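Local coordinates for protein beta-galactosidase (Marinomonas sp. ef1, PDB 6Y2K) that hydrolyses terminal beta-D-galactosyl residues of beta-galactosides as a cold-active, hexameric GH42 glycosidase of an Antarctic marine bacterium, at residues 32-37 with 59-64; 67-72 with 311-316; 172-177 with 188-193; 207-212 with 420-425. All coordinates share one frame; numbering follows the deposited sequence. Where two conformers were deposited one is given.

Contact 1 of 4, residues 32-37 with 59-64; sequences VRVGEF and DILHSQ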
loop_
_atom_site.group_PDB
_atom_site.type_symbol
_atom_site.label_atom_id
_atom_site.label_comp_id
_atom_site.label_asym_id
_atom_site.label_seq_id
_atom_site.Cartn_x
_atom_site.Cartn_y
_atom_site.Cartn_z
ATOM N N VAL A 32 27.487 -46.568 4.162
ATOM C CA VAL A 32 26.770 -46.595 2.888
ATOM C C VAL A 32 25.482 -47.396 3.041
ATOM O O VAL A 32 25.525 -48.546 3.494
ATOM C CB VAL A 32 27.628 -47.227 1.773
ATOM C CG1 VAL A 32 26.893 -47.190 0.431
ATOM C CG2 VAL A 32 28.973 -46.520 1.669
ATOM N N ARG A 33 24.345 -46.805 2.657
ATOM C CA ARG A 33 23.069 -47.522 2.679
ATOM C C ARG A 33 22.762 -48.105 1.296
ATOM O O ARG A 33 22.934 -47.434 0.280
ATOM C CB ARG A 33 21.924 -46.622 3.146
ATOM C CG ARG A 33 20.640 -47.385 3.438
ATOM C CD ARG A 33 19.442 -46.469 3.610
ATOM N NE ARG A 33 19.134 -45.740 2.382
ATOM C CZ ARG A 33 18.186 -44.811 2.267
ATOM N NH1 ARG A 33 17.414 -44.487 3.305
ATOM N NH2 ARG A 33 18.007 -44.202 1.098
ATOM N N VAL A 34 22.337 -49.369 1.266
ATOM C CA VAL A 34 21.869 -50.015 0.031
ATOM C C VAL A 34 20.656 -50.921 0.278
ATOM O O VAL A 34 20.421 -51.361 1.406
ATOM C CB VAL A 34 22.978 -50.866 -0.652
ATOM C CG1 VAL A 34 24.223 -50.027 -0.923
ATOM C CG2 VAL A 34 23.324 -52.100 0.166
ATOM N N GLY A 35 19.893 -51.178 -0.788
ATOM C CA GLY A 35 18.961 -52.317 -0.843
ATOM C C GLY A 35 17.462 -52.106 -0.660
ATOM O O GLY A 35 16.678 -52.993 -1.023
ATOM N N GLU A 36 17.046 -50.955 -0.131
ATOM C CA GLU A 36 15.634 -50.762 0.276
ATOM C C GLU A 36 14.598 -50.700 -0.865
ATOM O O GLU A 36 13.404 -50.855 -0.605
ATOM C CB GLU A 36 15.478 -49.560 1.239
ATOM C CG GLU A 36 15.373 -48.155 0.624
ATOM C CD GLU A 36 16.666 -47.603 0.028
ATOM O OE1 GLU A 36 17.711 -48.306 -0.013
ATOM O OE2 GLU A 36 16.631 -46.433 -0.415
ATOM N N PHE A 37 15.029 -50.463 -2.105
ATOM C CA PHE A 37 14.111 -50.488 -3.254
ATOM C C PHE A 37 14.401 -51.614 -4.258
ATOM O O PHE A 37 13.962 -51.538 -5.413
ATOM C CB PHE A 37 14.128 -49.134 -3.984
ATOM C CG PHE A 37 13.712 -47.959 -3.128
ATOM C CD1 PHE A 37 12.498 -47.959 -2.455
ATOM C CD2 PHE A 37 14.509 -46.823 -3.053
ATOM C CE1 PHE A 37 12.105 -46.871 -1.682
ATOM C CE2 PHE A 37 14.112 -45.727 -2.304
ATOM C CZ PHE A 37 12.912 -45.749 -1.616
ATOM N N ASP A 59 30.781 -57.010 -0.753
ATOM C CA ASP A 59 32.228 -57.312 -0.701
ATOM C C ASP A 59 33.086 -56.133 -1.169
ATOM O O ASP A 59 34.086 -55.815 -0.532
ATOM C CB ASP A 59 32.582 -58.593 -1.486
ATOM C CG ASP A 59 32.164 -59.879 -0.757
ATOM O OD1 ASP A 59 31.763 -59.841 0.433
ATOM O OD2 ASP A 59 32.239 -60.952 -1.390
ATOM N N ILE A 60 32.684 -55.469 -2.252
ATOM C CA ILE A 60 33.417 -54.306 -2.765
ATOM C C ILE A 60 33.430 -53.163 -1.736
ATOM O O ILE A 60 34.489 -52.590 -1.455
ATOM C CB ILE A 60 32.874 -53.842 -4.140
ATOM C CG1 ILE A 60 33.279 -54.861 -5.219
ATOM C CG2 ILE A 60 33.391 -52.448 -4.516
ATOM C CD1 ILE A 60 32.493 -54.774 -6.507
ATOM N N LEU A 61 32.262 -52.861 -1.164
ATOM C CA LEU A 61 32.146 -51.827 -0.133
ATOM C C LEU A 61 32.997 -52.171 1.103
ATOM O O LEU A 61 33.696 -51.305 1.630
ATOM C CB LEU A 61 30.676 -51.611 0.263
ATOM C CG LEU A 61 29.770 -51.065 -0.849
ATOM C CD1 LEU A 61 28.300 -51.204 -0.475
ATOM C CD2 LEU A 61 30.113 -49.615 -1.171
ATOM N N HIS A 62 32.953 -53.431 1.539
ATOM C CA HIS A 62 33.783 -53.897 2.658
ATOM C C HIS A 62 35.284 -53.735 2.391
ATOM O O HIS A 62 36.027 -53.319 3.277
ATOM C CB HIS A 62 33.486 -55.359 2.985
ATOM C CG HIS A 62 34.125 -55.834 4.251
ATOM N ND1 HIS A 62 33.839 -55.280 5.483
ATOM C CD2 HIS A 62 35.031 -56.816 4.482
ATOM C CE1 HIS A 62 34.544 -55.898 6.415
ATOM N NE2 HIS A 62 35.278 -56.831 5.834
ATOM N N SER A 63 35.710 -54.037 1.167
ATOM C CA SER A 63 37.132 -53.965 0.787
ATOM C C SER A 63 37.728 -52.547 0.851
ATOM O O SER A 63 38.949 -52.391 0.956
ATOM C CB SER A 63 37.340 -54.541 -0.613
ATOM O OG SER A 63 36.874 -53.637 -1.599
ATOM N N GLN A 64 36.868 -51.527 0.782
ATOM C CA GLN A 64 37.279 -50.134 0.960
ATOM C C GLN A 64 37.078 -49.612 2.380
ATOM O O GLN A 64 37.277 -48.429 2.624
ATOM C CB GLN A 64 36.537 -49.247 -0.050
ATOM C CG GLN A 64 36.852 -49.610 -1.487
ATOM C CD GLN A 64 38.326 -49.468 -1.814
ATOM O OE1 GLN A 64 38.975 -48.509 -1.392
ATOM N NE2 GLN A 64 38.861 -50.412 -2.573
#

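Contact 2 of 4, residues 67-72 with 311-316; sequences KVILGT and WIMEQQ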
loop_
_atom_site.group_PDB
_atom_site.type_symbol
_atom_site.label_atom_id
_atom_site.label_comp_id
_atom_site.label_asym_id
_atom_site.label_seq_id
_atom_site.Cartn_x
_atom_site.Cartn_y
_atom_site.Cartn_z
ATOM N N LYS A 67 31.289 -49.315 6.029
ATOM C CA LYS A 67 30.305 -50.036 6.818
ATOM C C LYS A 67 28.938 -49.873 6.176
ATOM O O LYS A 67 28.559 -48.763 5.819
ATOM C CB LYS A 67 30.260 -49.479 8.239
ATOM C CG LYS A 67 31.510 -49.755 9.059
ATOM C CD LYS A 67 31.287 -49.374 10.516
ATOM C CE LYS A 67 32.358 -49.965 11.421
ATOM N NZ LYS A 67 33.723 -49.556 10.987
ATOM N N VAL A 68 28.188 -50.966 6.044
ATOM C CA VAL A 68 26.950 -50.950 5.265
ATOM C C VAL A 68 25.706 -50.952 6.151
ATOM O O VAL A 68 25.635 -51.687 7.138
ATOM C CB VAL A 68 26.901 -52.109 4.251
ATOM C CG1 VAL A 68 25.543 -52.153 3.535
ATOM C CG2 VAL A 68 28.029 -51.949 3.236
ATOM N N ILE A 69 24.740 -50.106 5.780
ATOM C CA ILE A 69 23.397 -50.115 6.342
ATOM C C ILE A 69 22.524 -50.793 5.293
ATOM O O ILE A 69 22.328 -50.241 4.213
ATOM C CB ILE A 69 22.858 -48.683 6.602
ATOM C CG1 ILE A 69 23.784 -47.892 7.541
ATOM C CG2 ILE A 69 21.438 -48.734 7.166
ATOM C CD1 ILE A 69 23.672 -46.383 7.391
ATOM N N LEU A 70 22.003 -51.979 5.606
ATOM C CA LEU A 70 21.252 -52.774 4.632
ATOM C C LEU A 70 19.759 -52.505 4.827
ATOM O O LEU A 70 19.236 -52.681 5.920
ATOM C CB LEU A 70 21.529 -54.272 4.827
ATOM C CG LEU A 70 21.865 -55.155 3.625
ATOM C CD1 LEU A 70 21.645 -56.625 3.983
ATOM C CD2 LEU A 70 21.142 -54.784 2.337
ATOM N N GLY A 71 19.074 -52.081 3.774
ATOM C CA GLY A 71 17.627 -51.822 3.857
ATOM C C GLY A 71 16.781 -53.022 3.446
ATOM O O GLY A 71 17.029 -53.600 2.394
ATOM N N THR A 72 15.781 -53.392 4.255
ATOM C CA THR A 72 14.794 -54.377 3.827
ATOM C C THR A 72 13.939 -53.700 2.742
ATOM O O THR A 72 13.631 -52.514 2.859
ATOM C CB THR A 72 13.900 -54.942 4.968
ATOM O OG1 THR A 72 13.038 -53.928 5.509
ATOM C CG2 THR A 72 14.747 -55.553 6.065
ATOM N N TRP A 311 20.723 -40.401 13.963
ATOM C CA TRP A 311 21.393 -40.280 12.671
ATOM C C TRP A 311 20.542 -39.409 11.746
ATOM O O TRP A 311 19.338 -39.252 11.959
ATOM C CB TRP A 311 21.556 -41.634 11.967
ATOM C CG TRP A 311 22.405 -42.685 12.637
ATOM C CD1 TRP A 311 23.160 -42.563 13.761
ATOM C CD2 TRP A 311 22.590 -44.026 12.176
ATOM N NE1 TRP A 311 23.791 -43.750 14.051
ATOM C CE2 TRP A 311 23.463 -44.666 13.085
ATOM C CE3 TRP A 311 22.097 -44.750 11.086
ATOM C CZ2 TRP A 311 23.850 -46.009 12.938
ATOM C CZ3 TRP A 311 22.482 -46.094 10.938
ATOM C CH2 TRP A 311 23.359 -46.701 11.860
ATOM N N ILE A 312 21.172 -38.853 10.716
ATOM C CA ILE A 312 20.451 -38.316 9.573
ATOM C C ILE A 312 20.727 -39.321 8.454
ATOM O O ILE A 312 21.850 -39.405 7.966
ATOM C CB ILE A 312 20.918 -36.891 9.182
ATOM C CG1 ILE A 312 20.312 -35.832 10.121
ATOM C CG2 ILE A 312 20.475 -36.543 7.755
ATOM C CD1 ILE A 312 20.631 -35.984 11.591
ATOM N N MET A 313 19.717 -40.109 8.087
ATOM C CA MET A 313 19.863 -41.116 7.035
ATOM C C MET A 313 19.906 -40.497 5.645
ATOM O O MET A 313 20.566 -41.035 4.766
ATOM C CB MET A 313 18.726 -42.134 7.093
ATOM C CG MET A 313 18.926 -43.363 6.220
ATOM S SD MET A 313 20.319 -44.365 6.800
ATOM C CE MET A 313 19.543 -45.200 8.169
ATOM N N GLU A 314 19.183 -39.391 5.443
ATOM C CA GLU A 314 19.125 -38.710 4.143
ATOM C C GLU A 314 19.262 -37.196 4.330
ATOM O O GLU A 314 18.381 -36.554 4.906
ATOM C CB GLU A 314 17.807 -39.019 3.413
ATOM C CG GLU A 314 17.515 -40.502 3.169
ATOM C CD GLU A 314 16.185 -40.757 2.483
ATOM O OE1 GLU A 314 15.574 -39.788 1.992
ATOM O OE2 GLU A 314 15.736 -41.933 2.424
ATOM N N GLN A 315 20.374 -36.636 3.854
ATOM C CA GLN A 315 20.621 -35.192 3.914
ATOM C C GLN A 315 20.607 -34.594 2.516
ATOM O O GLN A 315 21.304 -35.093 1.611
ATOM C CB GLN A 315 21.979 -34.908 4.566
ATOM C CG GLN A 315 22.300 -33.428 4.763
ATOM C CD GLN A 315 21.310 -32.739 5.691
ATOM O OE1 GLN A 315 21.206 -33.094 6.868
ATOM N NE2 GLN A 315 20.588 -31.748 5.169
ATOM N N GLN A 316 19.836 -33.518 2.342
ATOM C CA GLN A 316 19.787 -32.801 1.066
ATOM C C GLN A 316 21.194 -32.372 0.643
ATOM O O GLN A 316 21.883 -31.759 1.442
ATOM C CB GLN A 316 18.898 -31.557 1.167
ATOM C CG GLN A 316 18.713 -30.838 -0.159
ATOM C CD GLN A 316 17.569 -29.826 -0.188
ATOM O OE1 GLN A 316 16.851 -29.621 0.806
ATOM N NE2 GLN A 316 17.399 -29.183 -1.341
#

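Contact 3 of 4, residues 172-177 with 188-193; sequences EALNKA and RSFDEI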
loop_
_atom_site.group_PDB
_atom_site.type_symbol
_atom_site.label_atom_id
_atom_site.label_comp_id
_atom_site.label_asym_id
_atom_site.label_seq_id
_atom_site.Cartn_x
_atom_site.Cartn_y
_atom_site.Cartn_z
ATOM N N GLU A 172 -20.406 -52.100 24.950
ATOM C CA GLU A 172 -21.041 -51.232 25.943
ATOM C C GLU A 172 -20.019 -50.235 26.504
ATOM O O GLU A 172 -20.300 -49.029 26.606
ATOM C CB GLU A 172 -21.667 -52.060 27.089
ATOM C CG GLU A 172 -22.971 -52.801 26.744
ATOM C CD GLU A 172 -22.835 -53.978 25.752
ATOM O OE1 GLU A 172 -21.803 -54.704 25.769
ATOM O OE2 GLU A 172 -23.780 -54.169 24.936
ATOM N N ALA A 173 -18.833 -50.740 26.840
ATOM C CA ALA A 173 -17.741 -49.905 27.333
ATOM C C ALA A 173 -17.262 -48.896 26.290
ATOM O O ALA A 173 -16.961 -47.747 26.632
ATOM C CB ALA A 173 -16.572 -50.762 27.810
ATOM N N LEU A 174 -17.198 -49.323 25.028
ATOM C CA LEU A 174 -16.845 -48.425 23.930
ATOM C C LEU A 174 -17.893 -47.313 23.768
ATOM O O LEU A 174 -17.522 -46.136 23.612
ATOM C CB LEU A 174 -16.669 -49.213 22.627
ATOM C CG LEU A 174 -16.331 -48.442 21.335
ATOM C CD1 LEU A 174 -15.575 -49.339 20.358
ATOM C CD2 LEU A 174 -17.586 -47.836 20.692
ATOM N N ASN A 175 -19.182 -47.674 23.804
ATOM C CA ASN A 175 -20.265 -46.688 23.646
ATOM C C ASN A 175 -20.221 -45.631 24.748
ATOM O O ASN A 175 -20.474 -44.449 24.489
ATOM C CB ASN A 175 -21.656 -47.348 23.618
ATOM C CG ASN A 175 -21.943 -48.084 22.317
ATOM O OD1 ASN A 175 -21.535 -47.656 21.219
ATOM N ND2 ASN A 175 -22.691 -49.186 22.427
ATOM N N LYS A 176 -19.870 -46.055 25.964
ATOM C CA LYS A 176 -19.733 -45.134 27.081
ATOM C C LYS A 176 -18.524 -44.209 26.914
ATOM O O LYS A 176 -18.632 -42.997 27.132
ATOM C CB LYS A 176 -19.627 -45.896 28.405
ATOM C CG LYS A 176 -19.854 -45.008 29.621
ATOM C CD LYS A 176 -19.497 -45.712 30.926
ATOM C CE LYS A 176 -19.471 -44.721 32.081
ATOM N NZ LYS A 176 -19.194 -45.411 33.371
ATOM N N ALA A 177 -17.385 -44.790 26.540
ATOM C CA ALA A 177 -16.154 -44.029 26.295
ATOM C C ALA A 177 -16.262 -43.005 25.147
ATOM O O ALA A 177 -15.723 -41.906 25.255
ATOM C CB ALA A 177 -14.992 -44.985 26.048
ATOM N N ARG A 188 -24.445 -51.959 18.569
ATOM C CA ARG A 188 -24.826 -53.215 19.220
ATOM C C ARG A 188 -23.648 -54.180 19.378
ATOM O O ARG A 188 -23.688 -55.080 20.224
ATOM C CB ARG A 188 -25.909 -53.927 18.410
ATOM C CG ARG A 188 -27.212 -53.161 18.261
ATOM C CD ARG A 188 -28.301 -54.071 17.703
ATOM N NE ARG A 188 -27.922 -54.651 16.413
ATOM C CZ ARG A 188 -28.509 -55.702 15.840
ATOM N NH1 ARG A 188 -29.538 -56.319 16.420
ATOM N NH2 ARG A 188 -28.071 -56.140 14.663
ATOM N N SER A 189 -22.630 -54.022 18.530
ATOM C CA SER A 189 -21.472 -54.902 18.516
ATOM C C SER A 189 -20.299 -54.201 17.830
ATOM O O SER A 189 -20.482 -53.211 17.115
ATOM C CB SER A 189 -21.805 -56.188 17.748
ATOM O OG SER A 189 -22.065 -55.913 16.367
ATOM N N PHE A 190 -19.096 -54.726 18.020
ATOM C CA PHE A 190 -17.932 -54.171 17.335
ATOM C C PHE A 190 -18.067 -54.253 15.818
ATOM O O PHE A 190 -17.624 -53.334 15.133
ATOM C CB PHE A 190 -16.644 -54.840 17.799
ATOM C CG PHE A 190 -16.318 -54.568 19.243
ATOM C CD1 PHE A 190 -15.967 -53.289 19.656
ATOM C CD2 PHE A 190 -16.357 -55.587 20.189
ATOM C CE1 PHE A 190 -15.657 -53.024 20.983
ATOM C CE2 PHE A 190 -16.053 -55.326 21.520
ATOM C CZ PHE A 190 -15.704 -54.042 21.916
ATOM N N ASP A 191 -18.725 -55.300 15.302
ATOM C CA ASP A 191 -18.860 -55.506 13.853
ATOM C C ASP A 191 -19.885 -54.580 13.174
ATOM O O ASP A 191 -20.058 -54.637 11.960
ATOM C CB ASP A 191 -19.176 -56.980 13.546
ATOM C CG ASP A 191 -18.002 -57.906 13.856
ATOM O OD1 ASP A 191 -16.856 -57.422 14.018
ATOM O OD2 ASP A 191 -18.228 -59.126 13.932
ATOM N N GLU A 192 -20.576 -53.744 13.957
ATOM C CA GLU A 192 -21.392 -52.659 13.400
ATOM C C GLU A 192 -20.568 -51.394 13.109
ATOM O O GLU A 192 -21.014 -50.532 12.344
ATOM C CB GLU A 192 -22.559 -52.296 14.320
ATOM C CG GLU A 192 -23.715 -53.284 14.274
ATOM C CD GLU A 192 -24.977 -52.768 14.951
ATOM O OE1 GLU A 192 -24.900 -51.793 15.739
ATOM O OE2 GLU A 192 -26.058 -53.346 14.690
ATOM N N ILE A 193 -19.390 -51.279 13.722
ATOM C CA ILE A 193 -18.585 -50.069 13.636
ATOM C C ILE A 193 -17.916 -50.013 12.258
ATOM O O ILE A 193 -17.374 -51.009 11.783
ATOM C CB ILE A 193 -17.526 -49.999 14.764
ATOM C CG1 ILE A 193 -18.214 -49.984 16.145
ATOM C CG2 ILE A 193 -16.658 -48.761 14.589
ATOM C CD1 ILE A 193 -17.282 -50.126 17.326
HETATM O O HOH W 1 -25.539 -55.508 22.401
#

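Contact 4 of 4, residues 207-212 with 420-425; sequences HRLDFQ and ACWSLD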
loop_
_atom_site.group_PDB
_atom_site.type_symbol
_atom_site.label_atom_id
_atom_site.label_comp_id
_atom_site.label_asym_id
_atom_site.label_seq_id
_atom_site.Cartn_x
_atom_site.Cartn_y
_atom_site.Cartn_z
ATOM N N HIS A 207 -14.038 -41.739 17.854
ATOM C CA HIS A 207 -13.943 -42.683 16.743
ATOM C C HIS A 207 -12.686 -42.406 15.915
ATOM O O HIS A 207 -11.908 -43.320 15.619
ATOM C CB HIS A 207 -15.229 -42.544 15.908
ATOM C CG HIS A 207 -15.352 -43.496 14.759
ATOM N ND1 HIS A 207 -16.397 -43.418 13.862
ATOM C CD2 HIS A 207 -14.583 -44.535 14.353
ATOM C CE1 HIS A 207 -16.265 -44.371 12.957
ATOM N NE2 HIS A 207 -15.174 -45.061 13.230
ATOM N N ARG A 208 -12.480 -41.141 15.565
ATOM C CA ARG A 208 -11.333 -40.760 14.747
ATOM C C ARG A 208 -10.012 -40.923 15.493
ATOM O O ARG A 208 -9.013 -41.327 14.887
ATOM C CB ARG A 208 -11.482 -39.325 14.242
ATOM C CG ARG A 208 -12.644 -39.138 13.268
ATOM C CD ARG A 208 -12.886 -37.671 12.946
ATOM N NE ARG A 208 -11.745 -37.072 12.261
ATOM C CZ ARG A 208 -11.483 -35.769 12.174
ATOM N NH1 ARG A 208 -10.391 -35.376 11.515
ATOM N NH2 ARG A 208 -12.254 -34.857 12.762
ATOM N N LEU A 209 -10.004 -40.614 16.792
ATOM C CA LEU A 209 -8.782 -40.742 17.595
ATOM C C LEU A 209 -8.355 -42.208 17.797
ATOM O O LEU A 209 -7.175 -42.554 17.601
ATOM C CB LEU A 209 -8.934 -40.023 18.943
ATOM C CG LEU A 209 -7.697 -40.000 19.842
ATOM C CD1 LEU A 209 -6.481 -39.433 19.124
ATOM C CD2 LEU A 209 -7.971 -39.200 21.103
ATOM N N ASP A 210 -9.302 -43.057 18.192
ATOM C CA ASP A 210 -9.050 -44.507 18.282
ATOM C C ASP A 210 -8.633 -45.104 16.929
ATOM O O ASP A 210 -7.754 -45.981 16.887
ATOM C CB ASP A 210 -10.269 -45.259 18.839
ATOM C CG ASP A 210 -10.323 -45.275 20.365
ATOM O OD1 ASP A 210 -9.356 -44.867 21.047
ATOM O OD2 ASP A 210 -11.355 -45.737 20.892
ATOM N N PHE A 211 -9.219 -44.614 15.832
ATOM C CA PHE A 211 -8.796 -45.060 14.505
ATOM C C PHE A 211 -7.326 -44.704 14.225
ATOM O O PHE A 211 -6.564 -45.553 13.735
ATOM C CB PHE A 211 -9.714 -44.525 13.397
ATOM C CG PHE A 211 -9.394 -45.080 12.043
ATOM C CD1 PHE A 211 -9.523 -46.439 11.799
ATOM C CD2 PHE A 211 -8.936 -44.257 11.022
ATOM C CE1 PHE A 211 -9.212 -46.971 10.559
ATOM C CE2 PHE A 211 -8.636 -44.781 9.772
ATOM C CZ PHE A 211 -8.765 -46.141 9.547
ATOM N N GLN A 212 -6.927 -43.469 14.551
ATOM C CA GLN A 212 -5.535 -43.039 14.382
ATOM C C GLN A 212 -4.595 -43.894 15.216
ATOM O O GLN A 212 -3.546 -44.312 14.738
ATOM C CB GLN A 212 -5.349 -41.567 14.766
ATOM C CG GLN A 212 -4.029 -40.956 14.305
ATOM C CD GLN A 212 -4.083 -40.364 12.902
ATOM O OE1 GLN A 212 -5.113 -39.856 12.474
ATOM N NE2 GLN A 212 -2.964 -40.409 12.191
ATOM N N ALA A 420 -1.469 -36.315 21.655
ATOM C CA ALA A 420 -1.968 -34.935 21.740
ATOM C C ALA A 420 -2.091 -34.305 20.348
ATOM O O ALA A 420 -3.094 -33.661 20.043
ATOM C CB ALA A 420 -1.064 -34.078 22.623
ATOM N N CYS A 421 -1.077 -34.515 19.512
ATOM C CA CYS A 421 -1.110 -34.044 18.122
ATOM C C CYS A 421 -2.361 -34.520 17.370
ATOM O O CYS A 421 -3.051 -33.720 16.730
ATOM C CB CYS A 421 0.148 -34.491 17.374
ATOM S SG CYS A 421 0.352 -33.687 15.781
ATOM N N TRP A 422 -2.666 -35.811 17.483
ATOM C CA TRP A 422 -3.852 -36.399 16.845
ATOM C C TRP A 422 -5.147 -35.786 17.391
ATOM O O TRP A 422 -6.019 -35.377 16.619
ATOM C CB TRP A 422 -3.886 -37.923 17.023
ATOM C CG TRP A 422 -2.644 -38.634 16.557
ATOM C CD1 TRP A 422 -1.794 -38.234 15.569
ATOM C CD2 TRP A 422 -2.139 -39.889 17.037
ATOM N NE1 TRP A 422 -0.775 -39.147 15.423
ATOM C CE2 TRP A 422 -0.966 -40.174 16.306
ATOM C CE3 TRP A 422 -2.560 -40.794 18.016
ATOM C CZ2 TRP A 422 -0.215 -41.336 16.515
ATOM C CZ3 TRP A 422 -1.807 -41.950 18.232
ATOM C CH2 TRP A 422 -0.645 -42.207 17.481
ATOM N N SER A 423 -5.252 -35.706 18.714
ATOM C CA SER A 423 -6.405 -35.099 19.370
ATOM C C SER A 423 -6.662 -33.671 18.864
ATOM O O SER A 423 -7.757 -33.355 18.387
ATOM C CB SER A 423 -6.220 -35.098 20.894
ATOM O OG SER A 423 -7.248 -34.333 21.518
ATOM N N LEU A 424 -5.627 -32.839 18.924
ATOM C CA LEU A 424 -5.736 -31.435 18.529
ATOM C C LEU A 424 -5.949 -31.226 17.014
ATOM O O LEU A 424 -6.593 -30.264 16.612
ATOM C CB LEU A 424 -4.508 -30.661 19.031
ATOM C CG LEU A 424 -4.387 -30.638 20.567
ATOM C CD1 LEU A 424 -2.958 -30.378 21.000
ATOM C CD2 LEU A 424 -5.291 -29.594 21.176
ATOM N N ASP A 425 -5.397 -32.104 16.180
ATOM C CA ASP A 425 -5.653 -32.056 14.730
ATOM C C ASP A 425 -7.086 -32.482 14.381
ATOM O O ASP A 425 -7.641 -32.036 13.377
ATOM C CB ASP A 425 -4.682 -32.969 13.961
ATOM C CG ASP A 425 -3.277 -32.397 13.842
ATOM O OD1 ASP A 425 -3.037 -31.205 14.173
ATOM O OD2 ASP A 425 -2.406 -33.170 13.382
HETATM O O HOH W 2 -9.617 -32.619 11.462
#

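Contact 1 of 4, residues 32-37 with 59-64
Val32 and Leu61 mark the closest backbone approach of this contact, with their CA atoms 8.1 Å apart. Residues 32-34 end a barrel strand, and residues 59-64 lie at the C-terminal end of helix 52-63, which packs on its outside. The backbones stay apart, and side chains fill the gap. Val32 and Val34, two residues apart on the strand, both point at the helix. Leu61 points back between them and splits its two methyls. CD2 of Leu61 lies 4.3 Å from CG1 of Val32, and CD1 of Leu61 lies 4.3 Å from CG1 of Val34. These are loose, purely apolar touches. Arg33 points the other way, into the barrel, where it forms a salt bridge with Glu314. The contact is one piece of the layer between strands and helices of a TIM barrel. Strand 67-71 flanks it, with Val68 touching both Val34 and Leu61. Helix 17-27 closes another part of the layer, through Met24 against Val32.

Contact 2 of 4, residues 67-72 with 311-316
Ile69 meets Trp311 and Met313 inside the barrel, where strand 67-71 faces strand 310-315 across the interior. Its longer branch does most of the work. CG1 stands anti to the carbonyl carbon (chi1 -58°), and the extended second torsion carries CD1 across to the far strand. CD1 of Ile69 lies 3.8 Å from CZ3 of Trp311. The same CD1 of Ile69 is 4.0 Å from SD of Met313. The methyl reaches the indole obliquely, at the six-membered ring. The short branch has its own partner: CG2 of Ile69 is 4.1 Å from CE of Met313.

Met313 does not aim straight at Ile69 from its backbone. Its chain folds at the second and third torsions (66° and 79°), which brings the sulfur and methyl end up to the isoleucine, tip to tip. The same fold sets CE at the edge of the Trp311 ring, in its plane. The indole nitrogen of Trp311 has a polar partner elsewhere, the carboxylate of Glu347.

Next along the strand, the carboxylate of Glu314 bonds to the hydroxyl of Tyr267 and weakly to Asn242. The chemistry of the contact itself is different. Methyls, a thioether and an indole meet by van der Waals forces alone. The contact has no directional bond and forms an apolar patch in the barrel interior, beside the polar Glu314.

Contact 3 of 4, residues 172-177 with 188-193
Leu174 makes the apolar part of this contact, reaching from helix 171-178 to Phe190 and Ile193 in the loop that follows. Its CG lies anti to the backbone N (chi1 178°), which extends the branch toward the loop. One methyl, CD1, serves both partners. CD1 of Leu174 sits 3.7 Å from CE1 of Phe190, at the edge of the ring and in its plane. CD1 of Leu174 also lies 3.6 Å from CD1 of Ile193, where the two side chains meet tip to tip. CD2 of Leu174 is 4.1 Å from CD1 of Ile193. Leu164 and Ala165 of helix 154-168 back Ile193 and Phe190.

The polar link between the segments is a water. It donates to the backbone O of Arg188 at 2.9 Å and, weakly, to OE2 of Glu172.

Charge acts within the loop. NE of Arg188 donates to OE2 of Glu192 at 2.9 Å in a salt bridge, with the oxygen in the guanidinium plane. The backbone N of Arg188 donates to OE1 of Glu192, also at 2.9 Å. Both donors approach from above the carboxylate plane.

NH1 of Arg188 bonds to Thr45 of a neighbouring subunit, and the backbone O of Glu192 to Lys79 of that same chain. The ionic pair, with the bond from the Arg188 backbone, probably helps to hold the loop in shape where it faces another subunit, while Leu174 ties it to its own helix by apolar contact.

Contact 4 of 4, residues 207-212 with 420-425
Leu209 and Gln212 of helix 205-233 meet Trp422 of helix 418-426. The two segments run roughly antiparallel at 147°, with their axes 9.8 Å apart. Arg208 is linked through a water: NH1 of Arg208 donates to it at 2.9 Å, and the water donates to the backbone O of Asp425 at 2.8 Å. Leu209 makes the closest backbone approach, to Ser423. CD1 of Leu209 lies 3.7 Å from CB of Trp422, near the plane of the indole at its edge. One turn on, CG of Gln212, anti to the backbone N (chi1 -166°), lies over one face of the same indole. It is 3.5 Å from the centroid of the Trp422 five-membered ring, in a CH-pi contact. The bend at chi2 (88°) then turns the amide. The polar ends bond elsewhere: NE2 of Gln212 to the carbonyl of Ala249, NE1 of Trp422 to that of Thr248. That long barrel-domain helix thus packs against the trimerisation domain, where helix 435-448 lies against Ala420, Cys421 and Leu424.

How the contacts relate
Contacts 1 and 2 belong to one TIM barrel, with centres 11 Å apart. They share its sheet, because strands 29-34 and 67-71 are neighbours joined by backbone hydrogen bonds. Contact 1 packs the outside of the barrel and contact 2 its interior. Contact 3 and residues 207-212 also belong to the beta-galactosidase family region; helices 171-178 and 205-233 follow each other in the chain. The centres of contacts 3 and 4 are 18 Å apart, and they touch lightly through Ile193 and His207. Contact 1 comes first, and contact 3 falls between the segments of contact 2. Contact 4 begins before contact 2 closes and ends in the trimerisation domain. Together they cover barrel wall, interior, subunit interface and domain junction.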